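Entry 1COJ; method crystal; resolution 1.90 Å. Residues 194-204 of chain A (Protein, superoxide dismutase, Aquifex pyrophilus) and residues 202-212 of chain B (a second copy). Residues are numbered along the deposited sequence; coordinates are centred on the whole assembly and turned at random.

Chain A 194-204: NERFEKAMKAY
Chain B 202-212: KAYEALKDFIK

Residues 194-204 of chain A form one unbroken stretch of a longer helix, with backbone N to O hydrogen bonds, i+4 to i, of 2.8 to 3.1 Å running from Glu198(A) N to Asn194(A) O through Tyr204(A) N to Ala200(A) O. Chain B supplies the last six residues of the same helix in a second copy, 202-207, and then a tail. The two helices run antiparallel, axes 168° apart and 7.8 Å at closest approach. At that spacing the small alanines meet directly: the CA atoms of Ala203(A) and Ala203(B) lie 4.1 Å apart and their CB atoms 4.0 Å. Register continues outward with Lys199(A) opposite Ala206(B), CA to CA 5.4 Å, and Arg196(A) opposite Phe210(B), CA to CA 6.8 Å.

Around this alanine centre, Ala206(B) CB packs 3.7 Å from Lys202(A) CB, and Leu207(B), off-rotamer at chi1 -108° and chi2 27°, brings CD1 to 3.7 Å from Ala203(A) CB. Lys202(A) starts toward chain B, but its end leads off, NZ donating to Glu198(A) OE2 at 3.0 Å in a salt bridge within its own helix.

Helix B ends in weak bonds, including Lys208(B) N to Tyr204(B) O at 2.7 Å. Lys208(B) (-58/142) leaves helical geometry, and Asp209(B) follows with positive phi (65/37), making a type II turn from Leu207(B) to Phe210(B). The turn carries Phe210(B), chi1 t and chi2 75°, back against helix A, where its CZ sits 3.7 Å from Arg196(A) CB; the ring lies oblique to that atom and to Lys199(A) CD.

Two carbonyls of the turn accept across the contact, Lys208(B) O from a side chain and Phe210(B) O from water. Lys199(A), extended as m, t, t, t, places NZ 3.4 Å from Lys208(B) O, a weak hydrogen bond, and 3.1 Å from Asp209(B) O. Phe210(B) O accepts from two waters: water 1 at 2.6 Å, which in turn accepts from Arg196(A) NE at 3.0 Å, and water 2 at 2.8 Å, which accepts from Lys199(A) NZ at 3.2 Å. Arg196(A) (m, t, t) has NH1 and NH2 hydrogen-bonded elsewhere in the structure, while NE takes water 1.

At the end of the tail, C-terminal Lys212(B) (m, t, t, t) donates from NZ to Glu195(A) OE1 at 2.8 Å, the salt bridge across the contact; Glu195(A) reaches it with chi1 and chi2 both t. Lys199(A) NZ lies only 3.7 Å from Lys212(B) NZ, a like-charge approach that Glu195(A) can offset, since its OE1 is also 4.0 Å from Lys199(A) NZ in a long salt bridge.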

ATOM      1  N   ASN A 194     -15.789  11.444 -26.116  1.00 15.01           N
ATOM      2  CA  ASN A 194     -17.236  11.501 -26.324  1.00 14.96           C
ATOM      3  C   ASN A 194     -17.817  10.115 -26.585  1.00 14.78           C
ATOM      4  O   ASN A 194     -18.912   9.792 -26.109  1.00 14.56           O
ATOM      5  CB  ASN A 194     -17.591  12.439 -27.481  1.00 15.52           C
ATOM      6  CG  ASN A 194     -17.307  13.902 -27.170  1.00 17.42           C
ATOM      7  OD1 ASN A 194     -17.329  14.743 -28.066  1.00 19.79           O
ATOM      8  ND2 ASN A 194     -17.035  14.210 -25.913  1.00 14.86           N
ATOM      9  N   GLU A 195     -17.085   9.297 -27.339  1.00 15.54           N
ATOM     10  CA  GLU A 195     -17.534   7.944 -27.635  1.00 16.93           C
ATOM     11  C   GLU A 195     -17.540   7.108 -26.364  1.00 15.71           C
ATOM     12  O   GLU A 195     -18.473   6.343 -26.123  1.00 15.85           O
ATOM     13  CB  GLU A 195     -16.644   7.279 -28.682  1.00 20.08           C
ATOM     14  CG  GLU A 195     -16.984   5.809 -28.877  1.00 29.60           C
ATOM     15  CD  GLU A 195     -16.306   5.189 -30.076  1.00 36.00           C
ATOM     16  OE1 GLU A 195     -17.006   4.496 -30.844  1.00 40.94           O
ATOM     17  OE2 GLU A 195     -15.083   5.383 -30.251  1.00 41.01           O
ATOM     18  N   ARG A 196     -16.492   7.255 -25.560  1.00 15.12           N
ATOM     19  CA  ARG A 196     -16.391   6.530 -24.300  1.00 13.96           C
ATOM     20  C   ARG A 196     -17.597   6.873 -23.432  1.00 14.62           C
ATOM     21  O   ARG A 196     -18.212   5.992 -22.832  1.00 14.41           O
ATOM     22  CB  ARG A 196     -15.105   6.903 -23.562  1.00 11.89           C
ATOM     23  CG  ARG A 196     -13.830   6.421 -24.227  1.00 12.05           C
ATOM     24  CD  ARG A 196     -12.613   6.802 -23.400  1.00 11.72           C
ATOM     25  NE  ARG A 196     -11.361   6.410 -24.045  1.00 13.47           N
ATOM     26  CZ  ARG A 196     -10.159   6.846 -23.677  1.00 10.29           C
ATOM     27  NH1 ARG A 196     -10.032   7.687 -22.664  1.00 10.77           N
ATOM     28  NH2 ARG A 196      -9.084   6.475 -24.357  1.00 10.73           N
ATOM     29  N   PHE A 197     -17.953   8.154 -23.403  1.00 13.65           N
ATOM     30  CA  PHE A 197     -19.086   8.624 -22.611  1.00 16.11           C
ATOM     31  C   PHE A 197     -20.403   8.013 -23.072  1.00 16.79           C
ATOM     32  O   PHE A 197     -21.218   7.584 -22.248  1.00 15.40           O
ATOM     33  CB  PHE A 197     -19.178  10.153 -22.645  1.00 15.08           C
ATOM     34  CG  PHE A 197     -20.302  10.715 -21.808  1.00 16.14           C
ATOM     35  CD1 PHE A 197     -20.274  10.612 -20.420  1.00 16.18           C
ATOM     36  CD2 PHE A 197     -21.390  11.343 -22.408  1.00 17.02           C
ATOM     37  CE1 PHE A 197     -21.313  11.128 -19.638  1.00 16.36           C
ATOM     38  CE2 PHE A 197     -22.434  11.863 -21.638  1.00 16.82           C
ATOM     39  CZ  PHE A 197     -22.395  11.755 -20.252  1.00 15.73           C
ATOM     40  N   GLU A 198     -20.619   7.985 -24.385  1.00 16.72           N
ATOM     41  CA  GLU A 198     -21.838   7.420 -24.950  1.00 20.04           C
ATOM     42  C   GLU A 198     -22.001   5.968 -24.509  1.00 17.56           C
ATOM     43  O   GLU A 198     -23.074   5.561 -24.045  1.00 16.63           O
ATOM     44  CB  GLU A 198     -21.798   7.498 -26.479  1.00 27.01           C
ATOM     45  CG  GLU A 198     -23.094   7.095 -27.174  1.00 43.55           C
ATOM     46  CD  GLU A 198     -24.261   8.051 -26.898  1.00 53.35           C
ATOM     47  OE1 GLU A 198     -24.014   9.205 -26.476  1.00 58.94           O
ATOM     48  OE2 GLU A 198     -25.433   7.654 -27.118  1.00 59.70           O
ATOM     49  N   LYS A 199     -20.919   5.205 -24.632  1.00 16.47           N
ATOM     50  CA  LYS A 199     -20.914   3.797 -24.255  1.00 14.95           C
ATOM     51  C   LYS A 199     -21.119   3.639 -22.754  1.00 13.93           C
ATOM     52  O   LYS A 199     -21.879   2.775 -22.312  1.00 14.38           O
ATOM     53  CB  LYS A 199     -19.601   3.141 -24.679  1.00 16.08           C
ATOM     54  CG  LYS A 199     -19.385   3.121 -26.179  1.00 16.45           C
ATOM     55  CD  LYS A 199     -18.137   2.349 -26.548  1.00 19.90           C
ATOM     56  CE  LYS A 199     -18.043   2.172 -28.051  1.00 26.33           C
ATOM     57  NZ  LYS A 199     -16.899   1.314 -28.460  1.00 33.05           N
ATOM     58  N   ALA A 200     -20.459   4.492 -21.975  1.00 13.17           N
ATOM     59  CA  ALA A 200     -20.568   4.457 -20.521  1.00 15.15           C
ATOM     60  C   ALA A 200     -22.016   4.674 -20.072  1.00 15.77           C
ATOM     61  O   ALA A 200     -22.529   3.939 -19.226  1.00 15.91           O
ATOM     62  CB  ALA A 200     -19.644   5.500 -19.895  1.00 14.61           C
ATOM     63  N   MET A 201     -22.675   5.662 -20.669  1.00 16.39           N
ATOM     64  CA  MET A 201     -24.062   5.968 -20.336  1.00 18.01           C
ATOM     65  C   MET A 201     -25.022   4.851 -20.748  1.00 18.69           C
ATOM     66  O   MET A 201     -25.959   4.531 -20.012  1.00 17.76           O
ATOM     67  CB  MET A 201     -24.497   7.299 -20.951  1.00 18.94           C
ATOM     68  CG  MET A 201     -23.847   8.515 -20.302  1.00 21.18           C
ATOM     69  SD  MET A 201     -24.043   8.573 -18.495  1.00 25.33           S
ATOM     70  CE  MET A 201     -25.781   8.844 -18.344  1.00 26.43           C
ATOM     71  N   LYS A 202     -24.776   4.273 -21.922  1.00 18.94           N
ATOM     72  CA  LYS A 202     -25.611   3.165 -22.387  1.00 19.09           C
ATOM     73  C   LYS A 202     -25.450   1.991 -21.435  1.00 18.12           C
ATOM     74  O   LYS A 202     -26.437   1.364 -21.044  1.00 17.65           O
ATOM     75  CB  LYS A 202     -25.215   2.730 -23.794  1.00 21.89           C
ATOM     76  CG  LYS A 202     -26.106   3.317 -24.875  1.00 31.04           C
ATOM     77  CD  LYS A 202     -25.468   3.318 -26.238  1.00 38.13           C
ATOM     78  CE  LYS A 202     -26.358   4.009 -27.253  1.00 42.42           C
ATOM     79  NZ  LYS A 202     -25.580   4.885 -28.145  1.00 46.39           N
ATOM     80  N   ALA A 203     -24.215   1.749 -20.999  1.00 17.76           N
ATOM     81  CA  ALA A 203     -23.923   0.674 -20.053  1.00 17.67           C
ATOM     82  C   ALA A 203     -24.606   0.933 -18.712  1.00 17.48           C
ATOM     83  O   ALA A 203     -25.159   0.010 -18.105  1.00 19.02           O
ATOM     84  CB  ALA A 203     -22.424   0.530 -19.856  1.00 17.12           C
ATOM     85  N   TYR A 204     -24.580   2.185 -18.259  1.00 16.24           N
ATOM     86  CA  TYR A 204     -25.202   2.541 -16.995  1.00 16.84           C
ATOM     87  C   TYR A 204     -26.708   2.279 -16.991  1.00 18.79           C
ATOM     88  O   TYR A 204     -27.286   1.924 -15.960  1.00 18.39           O
ATOM     89  CB  TYR A 204     -24.929   4.000 -16.625  1.00 15.48           C
ATOM     90  CG  TYR A 204     -25.631   4.391 -15.350  1.00 17.11           C
ATOM     91  CD1 TYR A 204     -25.323   3.756 -14.146  1.00 17.82           C
ATOM     92  CD2 TYR A 204     -26.656   5.333 -15.356  1.00 17.66           C
ATOM     93  CE1 TYR A 204     -26.025   4.045 -12.978  1.00 18.73           C
ATOM     94  CE2 TYR A 204     -27.363   5.634 -14.192  1.00 18.14           C
ATOM     95  CZ  TYR A 204     -27.042   4.985 -13.007  1.00 18.68           C
ATOM     96  OH  TYR A 204     -27.724   5.288 -11.851  1.00 20.93           O
TER
ATOM     97  N   LYS B 202     -25.438  -7.160 -20.354  1.00 18.94           N
ATOM     98  CA  LYS B 202     -26.111  -6.139 -21.158  1.00 19.09           C
ATOM     99  C   LYS B 202     -25.227  -4.905 -21.230  1.00 18.12           C
ATOM    100  O   LYS B 202     -25.050  -4.324 -22.303  1.00 17.65           O
ATOM    101  CB  LYS B 202     -27.457  -5.758 -20.551  1.00 21.89           C
ATOM    102  CG  LYS B 202     -28.630  -6.464 -21.209  1.00 31.04           C
ATOM    103  CD  LYS B 202     -29.863  -6.499 -20.346  1.00 38.13           C
ATOM    104  CE  LYS B 202     -30.965  -7.305 -21.008  1.00 42.42           C
ATOM    105  NZ  LYS B 202     -31.653  -8.176 -20.040  1.00 46.39           N
ATOM    106  N   ALA B 203     -24.606  -4.556 -20.104  1.00 17.76           N
ATOM    107  CA  ALA B 203     -23.699  -3.412 -20.040  1.00 17.67           C
ATOM    108  C   ALA B 203     -22.478  -3.639 -20.928  1.00 17.48           C
ATOM    109  O   ALA B 203     -22.035  -2.724 -21.628  1.00 19.02           O
ATOM    110  CB  ALA B 203     -23.263  -3.157 -18.608  1.00 17.12           C
ATOM    111  N   TYR B 204     -21.944  -4.859 -20.910  1.00 16.24           N
ATOM    112  CA  TYR B 204     -20.781  -5.185 -21.719  1.00 16.84           C
ATOM    113  C   TYR B 204     -21.048  -5.025 -23.216  1.00 18.79           C
ATOM    114  O   TYR B 204     -20.155  -4.652 -23.981  1.00 18.39           O
ATOM    115  CB  TYR B 204     -20.273  -6.599 -21.431  1.00 15.48           C
ATOM    116  CG  TYR B 204     -19.111  -6.963 -22.319  1.00 17.11           C
ATOM    117  CD1 TYR B 204     -17.918  -6.242 -22.259  1.00 17.82           C
ATOM    118  CD2 TYR B 204     -19.226  -7.971 -23.273  1.00 17.66           C
ATOM    119  CE1 TYR B 204     -16.867  -6.511 -23.134  1.00 18.73           C
ATOM    120  CE2 TYR B 204     -18.180  -8.252 -24.151  1.00 18.14           C
ATOM    121  CZ  TYR B 204     -17.004  -7.517 -24.076  1.00 18.68           C
ATOM    122  OH  TYR B 204     -15.962  -7.799 -24.929  1.00 20.93           O
ATOM    123  N   GLU B 205     -22.287  -5.293 -23.623  1.00 21.26           N
ATOM    124  CA  GLU B 205     -22.644  -5.175 -25.036  1.00 23.15           C
ATOM    125  C   GLU B 205     -22.472  -3.727 -25.503  1.00 20.66           C
ATOM    126  O   GLU B 205     -22.075  -3.480 -26.644  1.00 20.14           O
ATOM    127  CB  GLU B 205     -24.096  -5.604 -25.263  1.00 29.38           C
ATOM    128  CG  GLU B 205     -24.373  -7.061 -24.978  1.00 41.62           C
ATOM    129  CD  GLU B 205     -23.641  -7.987 -25.955  1.00 48.82           C
ATOM    130  OE1 GLU B 205     -23.558  -7.629 -27.176  1.00 52.24           O
ATOM    131  OE2 GLU B 205     -23.168  -9.068 -25.498  1.00 53.51           O
ATOM    132  N   ALA B 206     -22.736  -2.763 -24.622  1.00 18.27           N
ATOM    133  CA  ALA B 206     -22.594  -1.340 -24.943  1.00 18.83           C
ATOM    134  C   ALA B 206     -21.135  -0.897 -24.803  1.00 19.42           C
ATOM    135  O   ALA B 206     -20.713   0.082 -25.415  1.00 19.84           O
ATOM    136  CB  ALA B 206     -23.477  -0.503 -24.025  1.00 17.71           C
ATOM    137  N   LEU B 207     -20.373  -1.644 -24.009  1.00 19.28           N
ATOM    138  CA  LEU B 207     -18.968  -1.359 -23.730  1.00 19.60           C
ATOM    139  C   LEU B 207     -17.942  -2.107 -24.580  1.00 20.06           C
ATOM    140  O   LEU B 207     -16.747  -1.812 -24.494  1.00 19.66           O
ATOM    141  CB  LEU B 207     -18.683  -1.653 -22.254  1.00 18.84           C
ATOM    142  CG  LEU B 207     -18.443  -0.540 -21.232  1.00 21.04           C
ATOM    143  CD1 LEU B 207     -19.134   0.748 -21.616  1.00 19.92           C
ATOM    144  CD2 LEU B 207     -18.913  -1.029 -19.874  1.00 18.17           C
ATOM    145  N   LYS B 208     -18.364  -3.095 -25.365  1.00 21.63           N
ATOM    146  CA  LYS B 208     -17.389  -3.835 -26.160  1.00 24.64           C
ATOM    147  C   LYS B 208     -16.606  -2.927 -27.093  1.00 24.00           C
ATOM    148  O   LYS B 208     -17.144  -1.961 -27.635  1.00 23.26           O
ATOM    149  CB  LYS B 208     -18.016  -5.008 -26.919  1.00 28.80           C
ATOM    150  CG  LYS B 208     -18.941  -4.669 -28.057  1.00 35.43           C
ATOM    151  CD  LYS B 208     -19.344  -5.965 -28.729  1.00 42.58           C
ATOM    152  CE  LYS B 208     -20.573  -5.802 -29.591  1.00 47.00           C
ATOM    153  NZ  LYS B 208     -21.256  -7.115 -29.751  1.00 51.87           N
ATOM    154  N   ASP B 209     -15.321  -3.232 -27.239  1.00 25.47           N
ATOM    155  CA  ASP B 209     -14.411  -2.451 -28.075  1.00 25.69           C
ATOM    156  C   ASP B 209     -14.231  -1.048 -27.496  1.00 22.25           C
ATOM    157  O   ASP B 209     -14.112  -0.070 -28.236  1.00 20.52           O
ATOM    158  CB  ASP B 209     -14.914  -2.371 -29.525  1.00 32.32           C
ATOM    159  CG  ASP B 209     -14.926  -3.721 -30.219  1.00 38.52           C
ATOM    160  OD1 ASP B 209     -15.992  -4.109 -30.746  1.00 43.17           O
ATOM    161  OD2 ASP B 209     -13.869  -4.391 -30.243  1.00 39.89           O
ATOM    162  N   PHE B 210     -14.207  -0.963 -26.168  1.00 19.32           N
ATOM    163  CA  PHE B 210     -14.040   0.311 -25.469  1.00 18.37           C
ATOM    164  C   PHE B 210     -12.697   0.918 -25.872  1.00 17.71           C
ATOM    165  O   PHE B 210     -12.587   2.120 -26.120  1.00 16.81           O
ATOM    166  CB  PHE B 210     -14.098   0.087 -23.957  1.00 15.96           C
ATOM    167  CG  PHE B 210     -14.294   1.344 -23.168  1.00 14.58           C
ATOM    168  CD1 PHE B 210     -15.537   1.955 -23.116  1.00 14.30           C
ATOM    169  CD2 PHE B 210     -13.235   1.916 -22.474  1.00 14.75           C
ATOM    170  CE1 PHE B 210     -15.724   3.123 -22.385  1.00 16.47           C
ATOM    171  CE2 PHE B 210     -13.411   3.082 -21.743  1.00 11.67           C
ATOM    172  CZ  PHE B 210     -14.656   3.687 -21.696  1.00 13.49           C
ATOM    173  N   ILE B 211     -11.667   0.079 -25.888  1.00 18.42           N
ATOM    174  CA  ILE B 211     -10.340   0.506 -26.307  1.00 21.89           C
ATOM    175  C   ILE B 211     -10.226  -0.036 -27.733  1.00 25.35           C
ATOM    176  O   ILE B 211     -10.434  -1.229 -27.964  1.00 24.96           O
ATOM    177  CB  ILE B 211      -9.224  -0.118 -25.437  1.00 19.74           C
ATOM    178  CG1 ILE B 211      -9.446   0.220 -23.963  1.00 18.22           C
ATOM    179  CG2 ILE B 211      -7.861   0.401 -25.891  1.00 20.58           C
ATOM    180  CD1 ILE B 211      -8.495  -0.491 -23.027  1.00 18.02           C
ATOM    181  N   LYS B 212      -9.952   0.842 -28.687  1.00 29.20           N
ATOM    182  CA  LYS B 212      -9.839   0.436 -30.081  1.00 35.17           C
ATOM    183  C   LYS B 212      -8.415   0.584 -30.614  1.00 35.02           C
ATOM    184  O   LYS B 212      -7.876   1.706 -30.579  1.00 37.87           O
ATOM    185  CB  LYS B 212     -10.823   1.242 -30.934  1.00 39.83           C
ATOM    186  CG  LYS B 212     -12.268   1.118 -30.464  1.00 45.89           C
ATOM    187  CD  LYS B 212     -13.241   1.877 -31.348  1.00 49.67           C
ATOM    188  CE  LYS B 212     -14.673   1.619 -30.907  1.00 52.76           C
ATOM    189  NZ  LYS B 212     -15.674   2.256 -31.808  1.00 55.88           N
ATOM    190  OXT LYS B 212      -7.839  -0.431 -31.053  1.00 35.95           O
TER
HETATM  191  O   HOH W   1     -11.257   4.395 -26.293  1.00 20.32           O
HETATM  192  O   HOH W   2     -14.648   3.366 -27.493  1.00 26.41           O